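Local coordinates for protein enoyl-CoA hydratase/carnithine racemase (Magnetospirillum magneticum, PDB 4NEK) that probably isomerises unsaturated fatty enoyl-CoA esters, moving the double bond from the delta-3 to the delta-2 position, as a member of the crotonase superfamily, at residues Asp45-Val50 / Leu193-Arg198; Ala234-Ala238 / Pro248-Lys252; Gly104-Thr108 / Glu136-Ser140. The contacts are given in a common frame with arbitrary orientation. Residues are numbered along the deposited sequence.

How the interactions relate
Interactions 1 and 2 share no helix or strand but touch where the link before helix 198-208 meets the C-terminal tail and helix 233-243 (Pro197 CD to Phe250 CD2, 3.6 Å); both reach the second subunit. Interaction 3, on the opposite side of the chain's centre from the other two, joins helix 105-108 to the turn before helix 139-147; the centres of interactions 1 and 2 are about 27 and 37 Å from its own. Interaction 1, partly buried, relies on a salt bridge and side-chain-to-backbone hydrogen bonds, with Val50 packed on Leu193 and Ala194; interaction 2, at the surface, on one carboxylate-to-amide bond and a phenylalanine edge; buried interaction 3 on van der Waals packing and a bridging water, without direct hydrogen bonds.

Interaction 1: residues Asp45-Val50 / Leu193-Arg198; sequences DDDVNV and LAAKPR
Start with Arg198, whose side chain does most of the work. With chi1 and chi2 both t and chi3 p, it reaches out from the first turn of helix 198-208 to the loop 45-50. Arg198 NH2 makes a salt bridge with Asp46 OD1 at 2.6 Å, while Arg198 NH1 donates to two carbonyls, Asp46 O and Val48 O, each at 2.9 Å. Asp46 has chi1 t, which brings its carboxylate to the guanidinium although its CA-to-CB bond points sideways. The loop is a type I turn from Asp45 to Val48, closed by Val48 N to Asp45 O at 3.0 Å, and Asp45 (chi1 t) adds an Asx turn, its OD1 accepting from Asp47 N at 2.7 Å. In the crotonase fold this loop is the return of a beta-alpha-beta unit, leading from helix 29-44 into strand 50-54, which runs parallel to strand 13-18. Facing it is the end of helix 179-194, followed by a short link in which Pro197 is the N-cap of helix 198-208. The backbones come closest at Asn49 and Ala194, with CA atoms 5.3 Å apart. Asn49 takes rotamer m with chi2 near 0°, so that its ND2 donates to Ala194 O at 3.0 Å. Next to it, Val50 (chi1 t) points toward the helix and packs its CG2 3.8 Å from Leu193 CB and 4.0 Å from Ala194 CB. Lys92 NZ also bonds to Val48 O, and Leu158 of the second subunit packs on Leu193.

Interaction 2: residues Ala234-Ala238 / Pro248-Lys252; sequences ALNEA and PDFSK
The edge of an aromatic ring rests against a helix carbonyl: Phe250 CE1 lies 3.4 Å from Ala234 O, near the ring plane, an oxygen that also accepts from Ala238 N at 2.9 Å within the helix. Phe250 has chi1 m and chi2 near -68°, which turns the ring from its sideways CA-to-CB bond to the helix. The same edge meets Ala238: Phe250 CZ lies 4.1 Å from Ala238 CB. Residues 234-238 are regular helix; 248-252 form the irregular C-terminal tail, which doubles back along helix 233-243, so that the nearest CA atoms are Ala238 with Pro248 (5.8 Å) and Ala234 with Phe250 (6.6 Å). The contact thus belongs to the C-terminal helical part of the crotonase fold, at the interface with the second subunit, whose Asn130 packs on both Ala238 and Phe250. Glu237, with chi1 t and chi2 p, reaches the tail and accepts from Asp249 N through OE2 at 2.9 Å, nearly linear at 169°; OE2 also makes a salt bridge with Arg246. Beyond, Asp249 (chi1 t) closes an Asx turn, its OD1 accepting from Ser251 N at 3.3 Å and from Ser251 OG at 2.6 Å.

Interaction 3: residues Gly104-Thr108 / Glu136-Ser140; sequences GIGST and EAGSS
Gly104, at phi/psi 60/-116, is the N-cap of the short helix 105-108. In the other segment, Glu136 to Ser139 make a type I' turn, closed by Ser139 N to Glu136 O at 3.0 Å, with Ala137 and Gly138 at positive phi; Gly138 N-caps helix 139-147. The nearest CA atoms are those of Thr108 and Ser139, 5.8 Å apart. In crotonase relatives a backbone NH at the start of this short helix is one of two oxyanion-hole donors, so Ile105 N probably plays that part here. Thr108, rotamer p, points in, its OG1 3.4 Å from Ala137 CB and its CG2 3.7 Å from Ser139 CB; Ile105 CD1 packs 4.1 Å from Ala137 CB. A water donates to Thr108 O (2.7 Å) and Ala137 O (2.9 Å). Glu136, p then t and poorly ordered, brings OE2 3.3 Å from Ile105 N at an angle too poor for a hydrogen bond. Ile84 of helix 79-88 covers Ile105 and Ala137, while Gly104 bonds through its backbone to His125 of strand 123-125.

Interaction 1: residues Asp45-Val50 / Leu193-Arg198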
loop_
_atom_site.group_PDB
_atom_site.type_symbol
_atom_site.label_atom_id
_atom_site.label_comp_id
_atom_site.label_asym_id
_atom_site.label_seq_id
_atom_site.Cartn_x
_atom_site.Cartn_y
_atom_site.Cartn_z
ATOM N N ASP C 45 -27.967 -26.734 -15.037
ATOM C CA ASP C 45 -27.940 -27.863 -14.106
ATOM C C ASP C 45 -28.263 -27.461 -12.675
ATOM O O ASP C 45 -27.532 -26.704 -12.007
ATOM C CB ASP C 45 -26.556 -28.504 -14.156
ATOM C CG ASP C 45 -26.445 -29.790 -13.328
ATOM O OD1 ASP C 45 -27.375 -30.106 -12.533
ATOM O OD2 ASP C 45 -25.385 -30.467 -13.477
ATOM N N ASP C 46 -29.330 -28.029 -12.173
ATOM C CA ASP C 46 -29.761 -27.781 -10.833
ATOM C C ASP C 46 -28.796 -28.283 -9.750
ATOM O O ASP C 46 -28.851 -27.831 -8.627
ATOM C CB ASP C 46 -31.109 -28.424 -10.653
ATOM C CG ASP C 46 -31.795 -27.981 -9.368
ATOM O OD1 ASP C 46 -31.296 -27.262 -8.501
ATOM O OD2 ASP C 46 -32.875 -28.424 -9.163
ATOM N N ASP C 47 -27.905 -29.191 -10.058
ATOM C CA ASP C 47 -26.917 -29.623 -9.057
ATOM C C ASP C 47 -25.721 -28.704 -8.953
ATOM O O ASP C 47 -24.845 -28.912 -8.123
ATOM C CB ASP C 47 -26.377 -31.008 -9.415
ATOM C CG ASP C 47 -27.456 -32.077 -9.394
ATOM O OD1 ASP C 47 -28.210 -32.123 -8.409
ATOM O OD2 ASP C 47 -27.549 -32.851 -10.361
ATOM N N VAL C 48 -25.661 -27.717 -9.827
ATOM C CA VAL C 48 -24.558 -26.767 -9.848
ATOM C C VAL C 48 -24.938 -25.404 -9.261
ATOM O O VAL C 48 -25.894 -24.780 -9.700
ATOM C CB VAL C 48 -24.116 -26.538 -11.263
ATOM C CG1 VAL C 48 -23.091 -25.415 -11.317
ATOM C CG2 VAL C 48 -23.529 -27.812 -11.802
ATOM N N ASN C 49 -24.177 -24.974 -8.269
ATOM C CA ASN C 49 -24.357 -23.677 -7.678
ATOM C C ASN C 49 -23.299 -22.669 -8.062
ATOM O O ASN C 49 -23.589 -21.476 -8.066
ATOM C CB ASN C 49 -24.324 -23.799 -6.170
ATOM C CG ASN C 49 -25.555 -24.491 -5.620
ATOM O OD1 ASN C 49 -26.482 -24.836 -6.345
ATOM N ND2 ASN C 49 -25.590 -24.631 -4.329
ATOM N N VAL C 50 -22.098 -23.144 -8.396
ATOM C CA VAL C 50 -20.969 -22.275 -8.620
ATOM C C VAL C 50 -20.069 -22.904 -9.665
ATOM O O VAL C 50 -19.924 -24.114 -9.675
ATOM C CB VAL C 50 -20.177 -22.139 -7.311
ATOM C CG1 VAL C 50 -18.935 -21.290 -7.484
ATOM C CG2 VAL C 50 -21.050 -21.516 -6.257
ATOM N N LEU C 193 -19.263 -20.303 -1.374
ATOM C CA LEU C 193 -20.345 -19.742 -2.153
ATOM C C LEU C 193 -21.461 -20.762 -2.385
ATOM O O LEU C 193 -22.650 -20.417 -2.372
ATOM C CB LEU C 193 -19.853 -19.262 -3.501
ATOM C CG LEU C 193 -19.029 -17.989 -3.473
ATOM C CD1 LEU C 193 -18.380 -17.754 -4.815
ATOM C CD2 LEU C 193 -19.884 -16.799 -3.111
ATOM N N ALA C 194 -21.080 -22.014 -2.599
ATOM C CA ALA C 194 -22.061 -23.026 -2.926
ATOM C C ALA C 194 -22.929 -23.325 -1.722
ATOM O O ALA C 194 -24.049 -23.784 -1.891
ATOM C CB ALA C 194 -21.390 -24.304 -3.421
ATOM N N ALA C 195 -22.429 -23.054 -0.513
ATOM C CA ALA C 195 -23.225 -23.287 0.696
ATOM C C ALA C 195 -24.167 -22.141 0.996
ATOM O O ALA C 195 -24.988 -22.267 1.860
ATOM C CB ALA C 195 -22.339 -23.510 1.887
ATOM N N LYS C 196 -24.089 -21.027 0.280
ATOM C CA LYS C 196 -25.082 -19.986 0.444
ATOM C C LYS C 196 -26.377 -20.432 -0.242
ATOM O O LYS C 196 -26.346 -21.322 -1.086
ATOM C CB LYS C 196 -24.637 -18.715 -0.257
ATOM C CG LYS C 196 -23.297 -18.220 0.143
ATOM C CD LYS C 196 -23.136 -18.151 1.627
ATOM C CE LYS C 196 -22.009 -17.180 1.943
ATOM N NZ LYS C 196 -21.471 -17.460 3.271
ATOM N N PRO C 197 -27.505 -19.781 0.078
ATOM C CA PRO C 197 -28.757 -20.042 -0.647
ATOM C C PRO C 197 -28.731 -19.544 -2.088
ATOM O O PRO C 197 -28.713 -18.333 -2.326
ATOM C CB PRO C 197 -29.816 -19.271 0.178
ATOM C CG PRO C 197 -29.056 -18.220 0.914
ATOM C CD PRO C 197 -27.700 -18.803 1.163
ATOM N N ARG C 198 -28.737 -20.476 -3.036
ATOM C CA ARG C 198 -28.513 -20.151 -4.421
ATOM C C ARG C 198 -29.418 -19.050 -4.952
ATOM O O ARG C 198 -28.970 -18.164 -5.692
ATOM C CB ARG C 198 -28.611 -21.384 -5.323
ATOM C CG ARG C 198 -28.275 -21.017 -6.786
ATOM C CD ARG C 198 -28.192 -22.204 -7.745
ATOM N NE ARG C 198 -29.459 -22.928 -7.789
ATOM C CZ ARG C 198 -29.614 -24.180 -8.196
ATOM N NH1 ARG C 198 -28.604 -24.899 -8.637
ATOM N NH2 ARG C 198 -30.812 -24.705 -8.154
#

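Interaction 2: residues Ala234-Ala238 / Pro248-Lys252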
loop_
_atom_site.group_PDB
_atom_site.type_symbol
_atom_site.label_atom_id
_atom_site.label_comp_id
_atom_site.label_asym_id
_atom_site.label_seq_id
_atom_site.Cartn_x
_atom_site.Cartn_y
_atom_site.Cartn_z
ATOM N N ALA C 234 -35.251 -19.154 2.594
ATOM C CA ALA C 234 -33.861 -18.929 3.002
ATOM C C ALA C 234 -33.742 -18.075 4.280
ATOM O O ALA C 234 -33.026 -18.436 5.223
ATOM C CB ALA C 234 -33.089 -18.274 1.875
ATOM N N LEU C 235 -34.464 -16.963 4.315
ATOM C CA LEU C 235 -34.560 -16.172 5.551
ATOM C C LEU C 235 -35.072 -17.025 6.710
ATOM O O LEU C 235 -34.568 -16.974 7.831
ATOM C CB LEU C 235 -35.506 -14.974 5.345
ATOM C CG LEU C 235 -35.851 -14.148 6.570
ATOM C CD1 LEU C 235 -34.603 -13.666 7.301
ATOM C CD2 LEU C 235 -36.685 -12.941 6.172
ATOM N N ASN C 236 -36.094 -17.814 6.420
ATOM C CA ASN C 236 -36.719 -18.588 7.446
ATOM C C ASN C 236 -35.731 -19.558 8.071
ATOM O O ASN C 236 -35.607 -19.629 9.284
ATOM C CB ASN C 236 -37.920 -19.323 6.870
ATOM C CG ASN C 236 -38.786 -19.875 7.961
ATOM O OD1 ASN C 236 -39.268 -19.121 8.813
ATOM N ND2 ASN C 236 -38.909 -21.192 8.014
ATOM N N GLU C 237 -35.006 -20.271 7.217
ATOM C CA GLU C 237 -33.959 -21.211 7.628
ATOM C C GLU C 237 -32.809 -20.550 8.364
ATOM O O GLU C 237 -32.282 -21.108 9.308
ATOM C CB GLU C 237 -33.425 -21.951 6.403
ATOM C CG GLU C 237 -32.197 -22.829 6.623
ATOM C CD GLU C 237 -32.348 -23.897 7.720
ATOM O OE1 GLU C 237 -33.489 -24.178 8.190
ATOM O OE2 GLU C 237 -31.297 -24.458 8.120
ATOM N N ALA C 238 -32.440 -19.351 7.958
ATOM C CA ALA C 238 -31.373 -18.612 8.648
ATOM C C ALA C 238 -31.745 -18.277 10.085
ATOM O O ALA C 238 -30.964 -18.472 11.008
ATOM C CB ALA C 238 -31.048 -17.320 7.888
ATOM N N PRO C 248 -26.878 -23.220 9.527
ATOM C CA PRO C 248 -27.996 -23.348 8.588
ATOM C C PRO C 248 -27.656 -24.333 7.498
ATOM O O PRO C 248 -26.506 -24.501 7.175
ATOM C CB PRO C 248 -28.145 -21.940 8.015
ATOM C CG PRO C 248 -26.794 -21.320 8.171
ATOM C CD PRO C 248 -26.153 -21.945 9.374
ATOM N N ASP C 249 -28.656 -24.991 6.955
ATOM C CA ASP C 249 -28.461 -25.796 5.780
ATOM C C ASP C 249 -29.361 -25.175 4.729
ATOM O O ASP C 249 -30.588 -25.265 4.812
ATOM C CB ASP C 249 -28.824 -27.263 6.040
ATOM C CG ASP C 249 -29.068 -28.061 4.741
ATOM O OD1 ASP C 249 -28.232 -28.007 3.826
ATOM O OD2 ASP C 249 -30.113 -28.735 4.626
ATOM N N PHE C 250 -28.744 -24.561 3.727
ATOM C CA PHE C 250 -29.498 -23.901 2.678
ATOM C C PHE C 250 -29.768 -24.747 1.444
ATOM O O PHE C 250 -30.267 -24.232 0.464
ATOM C CB PHE C 250 -28.788 -22.626 2.263
ATOM C CG PHE C 250 -28.810 -21.560 3.313
ATOM C CD1 PHE C 250 -30.014 -20.932 3.658
ATOM C CD2 PHE C 250 -27.641 -21.161 3.926
ATOM C CE1 PHE C 250 -30.025 -19.935 4.610
ATOM C CE2 PHE C 250 -27.642 -20.152 4.879
ATOM C CZ PHE C 250 -28.840 -19.546 5.227
ATOM N N SER C 251 -29.461 -26.038 1.495
ATOM C CA SER C 251 -29.780 -26.965 0.376
ATOM C C SER C 251 -31.215 -26.978 -0.196
ATOM O O SER C 251 -31.416 -27.440 -1.303
ATOM C CB SER C 251 -29.445 -28.407 0.784
ATOM O OG SER C 251 -28.121 -28.541 1.246
ATOM N N LYS C 252 -32.221 -26.514 0.533
ATOM C CA LYS C 252 -33.599 -26.645 0.051
ATOM C C LYS C 252 -34.369 -25.323 0.128
ATOM O O LYS C 252 -33.943 -24.326 -0.485
ATOM C CB LYS C 252 -34.269 -27.808 0.808
ATOM C CG LYS C 252 -33.307 -28.990 0.988
ATOM C CD LYS C 252 -33.995 -30.304 1.330
ATOM C CE LYS C 252 -33.101 -31.503 1.005
ATOM N NZ LYS C 252 -33.797 -32.473 0.108
#

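Interaction 3: residues Gly104-Thr108 / Glu136-Ser140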
loop_
_atom_site.group_PDB
_atom_site.type_symbol
_atom_site.label_atom_id
_atom_site.label_comp_id
_atom_site.label_asym_id
_atom_site.label_seq_id
_atom_site.Cartn_x
_atom_site.Cartn_y
_atom_site.Cartn_z
ATOM N N GLY C 104 -4.024 -12.008 -22.791
ATOM C CA GLY C 104 -5.154 -11.700 -23.604
ATOM C C GLY C 104 -6.427 -11.992 -22.892
ATOM O O GLY C 104 -6.710 -11.431 -21.845
ATOM N N ILE C 105 -7.172 -12.942 -23.435
ATOM C CA ILE C 105 -8.406 -13.424 -22.829
ATOM C C ILE C 105 -8.150 -14.032 -21.436
ATOM O O ILE C 105 -8.990 -13.991 -20.566
ATOM C CB ILE C 105 -9.123 -14.406 -23.794
ATOM C CG1 ILE C 105 -10.471 -14.838 -23.239
ATOM C CG2 ILE C 105 -8.281 -15.646 -24.059
ATOM C CD1 ILE C 105 -11.431 -13.689 -22.984
ATOM N N GLY C 106 -6.969 -14.571 -21.221
ATOM C CA GLY C 106 -6.592 -15.031 -19.908
ATOM C C GLY C 106 -6.665 -13.931 -18.858
ATOM O O GLY C 106 -6.954 -14.218 -17.708
ATOM N N SER C 107 -6.423 -12.689 -19.240
ATOM C CA SER C 107 -6.634 -11.568 -18.343
ATOM C C SER C 107 -8.020 -10.943 -18.460
ATOM O O SER C 107 -8.609 -10.577 -17.439
ATOM C CB SER C 107 -5.590 -10.463 -18.579
ATOM O OG SER C 107 -4.400 -10.758 -17.870
ATOM N N THR C 108 -8.533 -10.770 -19.680
ATOM C CA THR C 108 -9.705 -9.899 -19.895
ATOM C C THR C 108 -10.985 -10.589 -19.513
ATOM O O THR C 108 -12.030 -9.961 -19.382
ATOM C CB THR C 108 -9.843 -9.454 -21.351
ATOM O OG1 THR C 108 -9.926 -10.611 -22.183
ATOM C CG2 THR C 108 -8.646 -8.615 -21.773
ATOM N N GLU C 136 -10.710 -6.715 -26.209
ATOM C CA GLU C 136 -11.895 -7.482 -26.331
ATOM C C GLU C 136 -12.431 -7.745 -24.910
ATOM O O GLU C 136 -11.870 -7.273 -23.880
ATOM C CB GLU C 136 -11.478 -8.829 -26.908
ATOM C CG GLU C 136 -10.806 -9.714 -25.829
ATOM C CD GLU C 136 -9.912 -10.827 -26.355
ATOM O OE1 GLU C 136 -9.797 -11.003 -27.589
ATOM O OE2 GLU C 136 -9.330 -11.551 -25.506
ATOM N N ALA C 137 -13.512 -8.514 -24.878
ATOM C CA ALA C 137 -14.127 -8.968 -23.664
ATOM C C ALA C 137 -14.563 -7.864 -22.692
ATOM O O ALA C 137 -14.705 -8.119 -21.474
ATOM C CB ALA C 137 -13.220 -9.989 -22.972
ATOM N N GLY C 138 -14.775 -6.664 -23.208
ATOM C CA GLY C 138 -15.217 -5.522 -22.391
ATOM C C GLY C 138 -14.113 -4.811 -21.639
ATOM O O GLY C 138 -14.392 -3.963 -20.797
ATOM N N SER C 139 -12.856 -5.173 -21.910
ATOM C CA SER C 139 -11.748 -4.646 -21.138
ATOM C C SER C 139 -11.605 -3.154 -21.314
ATOM O O SER C 139 -11.113 -2.482 -20.392
ATOM C CB SER C 139 -10.448 -5.366 -21.471
ATOM O OG SER C 139 -10.261 -5.388 -22.847
ATOM N N SER C 140 -11.995 -2.616 -22.482
ATOM C CA SER C 140 -11.982 -1.165 -22.703
ATOM C C SER C 140 -12.876 -0.436 -21.702
ATOM O O SER C 140 -12.692 0.734 -21.458
ATOM C CB SER C 140 -12.436 -0.805 -24.108
ATOM O OG SER C 140 -13.853 -1.050 -24.297
HETATM O O HOH W 1 -13.015 -7.428 -19.280
#